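Local coordinates for protein major centromere autoantigen B (Homo sapiens, PDB 1UFI) that probably binds centromeric DNA as a dimer, this fragment being the domain through which two copies of the human protein associate, at residues 7-10 with 11-15; 32-35 with 36-40. All coordinates share one frame; numbering follows the deposited sequence.

Contact 1 (7-10 with 11-15); sequences PSFG and EAMAY
Ser8 and Glu11 exchange bonds in both directions at the start of helix 9-23, and the two are unequal. In this capping box the main-chain N of Ser8 gives a firm bond to Glu11 OE2 (2.9 Å), whereas Glu11 N reaches back to Ser8 OG over 3.5 Å, a weak bond although nearly straight at 164°. The carboxylate is met from above its plane, 61° out of it. Ser8 OG sits between its own backbone N and carbonyl carbon (chi1 70°), the setting that turns it toward the first turn of the helix and brings it to 3.2 Å from Glu11 CD. Regular helical bonding begins with Ala12 N to Ser8 O at 2.8 Å.

Pro7 CB lies 3.8 Å from Tyr15 CE2, and its CG approaches Ala12 CB; Tyr22 of the second subunit packs on both Pro7 and Ala12, so the cap borders the dimer interface. Phe9 and Met13 instead lean on helix 30-49, touching Thr47 and Leu43 respectively. Phe9 and Met13 also make a Met-aromatic contact, in which Met13 SD stands obliquely 4.9 Å from the centroid of the Phe9 ring and Met13 CG comes within 3.7 Å of Phe9 CE1.

Contact 2 (32-35 with 36-40); sequences VQSH and ILHLE
From Val32 to Leu39 the backbone makes consecutive turns of alpha helix, four i to i+4 bonds joining residues 32-35 to 36-39. Ile36 N meets Val32 O at 2.9 Å and His38 N meets Ser34 O at 2.8 Å, both close to straight. The bond from Leu39 N to His35 O is longer, 3.1 Å, and its donor is tilted 32° from the carbonyl plane.

Side chains one turn apart follow this spacing. Ser34 carries OG anti to its backbone N (chi1 -172°), which places the hydroxyl oxygen 3.2 Å from His38 CD2. The same carbon lies 3.0 Å from Ser34 O, the carbonyl oxygen standing at the edge of the imidazole, near its plane. Two oxygens of Ser34, OG and the carbonyl O, thus share the CD2 corner of the ring, with the main-chain bond to His38 N alongside. On another face of the helix, Val32 CG1 and Ile36 CD1 make a looser apolar contact at 4.4 Å, while Ile36 CG1 passes 3.4 Å from Val32 O.

Ile36 and Leu39 pack against Phe16 of helix 9-23, and both also meet Leu39 of the second subunit. The imidazole of His35 turns to that subunit too: its ND1 is hydrogen-bonded to Asp42 OD2 there, and its ring meets His38 of the same partner. The arrangement is that of an amphipathic helix in an alpha-helical hairpin, serving at once the intrachain helix pair and the dimer interface.

Starting from the N terminus, the chain enters contact 1 at residues 7-10 and passes directly into 11-15, so that contact closes no loop beyond the opening turns of helix 9-23. After this helix a connecting segment leads to helix 30-49, where contact 2 is equally local. The two are in series, neither nested nor crossed, with centres about 17 Å apart on opposite sides of the chain's centre. The nearest atoms of contact 1 and contact 2 remain about 4 Å apart without touching. What unites them is the helix pair: residues of contact 1 reach helix 30-49, residues of contact 2 reach helix 9-23, and both contacts touch the second subunit.

Contact 1 (7-10 with 11-15)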
loop_
_atom_site.group_PDB
_atom_site.type_symbol
_atom_site.label_atom_id
_atom_site.label_comp_id
_atom_site.label_asym_id
_atom_site.label_seq_id
_atom_site.Cartn_x
_atom_site.Cartn_y
_atom_site.Cartn_z
ATOM N N PRO A 7 -4.743 -3.015 11.674
ATOM C CA PRO A 7 -5.612 -4.082 11.211
ATOM C C PRO A 7 -4.994 -5.476 11.419
ATOM O O PRO A 7 -3.816 -5.547 11.615
ATOM C CB PRO A 7 -5.719 -3.819 9.711
ATOM C CG PRO A 7 -4.566 -3.040 9.370
ATOM C CD PRO A 7 -4.046 -2.318 10.579
ATOM N N SER A 8 -5.789 -6.511 11.306
ATOM C CA SER A 8 -5.243 -7.861 11.170
ATOM C C SER A 8 -4.690 -8.087 9.754
ATOM O O SER A 8 -4.870 -7.251 8.840
ATOM C CB SER A 8 -6.321 -8.907 11.465
ATOM O OG SER A 8 -7.304 -8.927 10.423
ATOM N N PHE A 9 -4.007 -9.208 9.574
ATOM C CA PHE A 9 -3.360 -9.498 8.329
ATOM C C PHE A 9 -4.337 -9.530 7.176
ATOM O O PHE A 9 -4.049 -8.942 6.146
ATOM C CB PHE A 9 -2.497 -10.758 8.475
ATOM C CG PHE A 9 -1.859 -11.264 7.196
ATOM C CD1 PHE A 9 -1.098 -10.435 6.324
ATOM C CD2 PHE A 9 -1.919 -12.605 6.915
ATOM C CE1 PHE A 9 -0.475 -10.997 5.158
ATOM C CE2 PHE A 9 -1.310 -13.141 5.762
ATOM C CZ PHE A 9 -0.579 -12.320 4.905
ATOM N N GLY A 10 -5.505 -10.175 7.369
ATOM C CA GLY A 10 -6.516 -10.360 6.343
ATOM C C GLY A 10 -7.132 -9.002 6.008
ATOM O O GLY A 10 -7.308 -8.704 4.849
ATOM N N GLU A 11 -7.411 -8.220 7.033
ATOM C CA GLU A 11 -7.964 -6.883 6.846
ATOM C C GLU A 11 -6.928 -6.100 6.012
ATOM O O GLU A 11 -7.278 -5.438 5.010
ATOM C CB GLU A 11 -8.149 -6.204 8.182
ATOM C CG GLU A 11 -9.365 -6.724 8.979
ATOM C CD GLU A 11 -9.330 -6.422 10.483
ATOM O OE1 GLU A 11 -10.121 -7.043 11.241
ATOM O OE2 GLU A 11 -8.545 -5.623 10.966
ATOM N N ALA A 12 -5.669 -6.160 6.427
ATOM C CA ALA A 12 -4.646 -5.348 5.737
ATOM C C ALA A 12 -4.599 -5.700 4.255
ATOM O O ALA A 12 -4.423 -4.835 3.367
ATOM C CB ALA A 12 -3.275 -5.491 6.394
ATOM N N MET A 13 -4.707 -6.993 3.955
ATOM C CA MET A 13 -4.638 -7.414 2.562
ATOM C C MET A 13 -5.861 -7.003 1.783
ATOM O O MET A 13 -5.746 -6.747 0.571
ATOM C CB MET A 13 -4.356 -8.933 2.451
ATOM C CG MET A 13 -3.066 -9.297 3.144
ATOM S SD MET A 13 -1.551 -8.276 2.624
ATOM C CE MET A 13 -1.479 -8.793 1.303
ATOM N N ALA A 14 -7.023 -7.003 2.451
ATOM C CA ALA A 14 -8.263 -6.508 1.828
ATOM C C ALA A 14 -8.089 -5.049 1.440
ATOM O O ALA A 14 -8.397 -4.644 0.319
ATOM C CB ALA A 14 -9.472 -6.696 2.766
ATOM N N TYR A 15 -7.602 -4.275 2.392
ATOM C CA TYR A 15 -7.293 -2.813 2.200
ATOM C C TYR A 15 -6.282 -2.634 1.086
ATOM O O TYR A 15 -6.406 -1.790 0.244
ATOM C CB TYR A 15 -6.732 -2.239 3.470
ATOM C CG TYR A 15 -7.681 -2.352 4.677
ATOM C CD1 TYR A 15 -9.053 -2.536 4.502
ATOM C CD2 TYR A 15 -7.171 -2.255 5.951
ATOM C CE1 TYR A 15 -9.914 -2.647 5.640
ATOM C CE2 TYR A 15 -8.010 -2.356 7.062
ATOM C CZ TYR A 15 -9.332 -2.543 6.896
ATOM O OH TYR A 15 -10.077 -2.611 8.064
#

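Contact 2 (32-35 with 36-40)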
loop_
_atom_site.group_PDB
_atom_site.type_symbol
_atom_site.label_atom_id
_atom_site.label_comp_id
_atom_site.label_asym_id
_atom_site.label_seq_id
_atom_site.Cartn_x
_atom_site.Cartn_y
_atom_site.Cartn_z
ATOM N N VAL A 32 5.306 2.143 -11.169
ATOM C CA VAL A 32 4.188 2.035 -10.178
ATOM C C VAL A 32 3.775 0.579 -9.995
ATOM O O VAL A 32 3.563 0.141 -8.866
ATOM C CB VAL A 32 2.949 2.943 -10.597
ATOM C CG1 VAL A 32 1.839 2.819 -9.511
ATOM C CG2 VAL A 32 3.451 4.376 -10.716
ATOM N N GLN A 33 3.631 -0.172 -11.083
ATOM C CA GLN A 33 3.273 -1.560 -11.002
ATOM C C GLN A 33 4.266 -2.291 -10.105
ATOM O O GLN A 33 3.894 -3.142 -9.291
ATOM C CB GLN A 33 3.310 -2.178 -12.381
ATOM C CG GLN A 33 2.351 -3.353 -12.524
ATOM C CD GLN A 33 0.945 -2.836 -12.872
ATOM O OE1 GLN A 33 -0.039 -3.174 -12.208
ATOM N NE2 GLN A 33 0.876 -1.967 -13.879
ATOM N N SER A 34 5.531 -2.004 -10.335
ATOM C CA SER A 34 6.611 -2.655 -9.571
ATOM C C SER A 34 6.492 -2.329 -8.075
ATOM O O SER A 34 6.646 -3.203 -7.196
ATOM C CB SER A 34 7.972 -2.194 -10.066
ATOM O OG SER A 34 8.942 -3.022 -9.388
ATOM N N HIS A 35 6.237 -1.063 -7.792
ATOM C CA HIS A 35 6.044 -0.598 -6.423
ATOM C C HIS A 35 4.871 -1.307 -5.759
ATOM O O HIS A 35 4.952 -1.653 -4.587
ATOM C CB HIS A 35 5.765 0.888 -6.423
ATOM C CG HIS A 35 6.950 1.742 -6.786
ATOM N ND1 HIS A 35 6.821 3.057 -7.167
ATOM C CD2 HIS A 35 8.280 1.477 -6.800
ATOM C CE1 HIS A 35 8.013 3.558 -7.440
ATOM N NE2 HIS A 35 8.924 2.632 -7.184
ATOM N N ILE A 36 3.776 -1.529 -6.486
ATOM C CA ILE A 36 2.651 -2.315 -5.956
ATOM C C ILE A 36 3.084 -3.735 -5.610
ATOM O O ILE A 36 2.828 -4.203 -4.492
ATOM C CB ILE A 36 1.501 -2.368 -6.968
ATOM C CG1 ILE A 36 0.889 -0.989 -7.021
ATOM C CG2 ILE A 36 0.418 -3.358 -6.489
ATOM C CD1 ILE A 36 -0.149 -0.849 -8.229
ATOM N N LEU A 37 3.727 -4.385 -6.589
ATOM C CA LEU A 37 4.111 -5.800 -6.452
ATOM C C LEU A 37 5.145 -6.002 -5.319
ATOM O O LEU A 37 5.001 -6.980 -4.616
ATOM C CB LEU A 37 4.588 -6.389 -7.779
ATOM C CG LEU A 37 3.370 -6.836 -8.651
ATOM C CD1 LEU A 37 3.569 -6.580 -10.117
ATOM C CD2 LEU A 37 3.069 -8.300 -8.494
ATOM N N HIS A 38 6.065 -5.053 -5.145
ATOM C CA HIS A 38 7.013 -5.088 -4.025
ATOM C C HIS A 38 6.320 -4.951 -2.672
ATOM O O HIS A 38 6.616 -5.694 -1.738
ATOM C CB HIS A 38 8.148 -4.078 -4.229
ATOM C CG HIS A 38 9.173 -4.574 -5.210
ATOM N ND1 HIS A 38 10.166 -5.477 -4.850
ATOM C CD2 HIS A 38 9.267 -4.418 -6.551
ATOM C CE1 HIS A 38 10.878 -5.780 -5.933
ATOM N NE2 HIS A 38 10.353 -5.150 -6.975
ATOM N N LEU A 39 5.425 -3.987 -2.526
ATOM C CA LEU A 39 4.770 -3.831 -1.199
ATOM C C LEU A 39 3.885 -5.032 -0.831
ATOM O O LEU A 39 3.868 -5.467 0.319
ATOM C CB LEU A 39 4.049 -2.467 -1.115
ATOM C CG LEU A 39 3.699 -2.172 0.339
ATOM C CD1 LEU A 39 4.930 -2.057 1.164
ATOM C CD2 LEU A 39 2.860 -0.848 0.315
ATOM N N GLU A 40 3.212 -5.596 -1.827
ATOM C CA GLU A 40 2.333 -6.760 -1.641
ATOM C C GLU A 40 3.185 -7.916 -1.120
ATOM O O GLU A 40 2.770 -8.638 -0.194
ATOM C CB GLU A 40 1.652 -7.177 -2.934
ATOM C CG GLU A 40 0.563 -8.182 -2.649
ATOM C CD GLU A 40 -0.314 -8.509 -3.867
ATOM O OE1 GLU A 40 -0.556 -9.708 -4.147
ATOM O OE2 GLU A 40 -0.760 -7.585 -4.590
#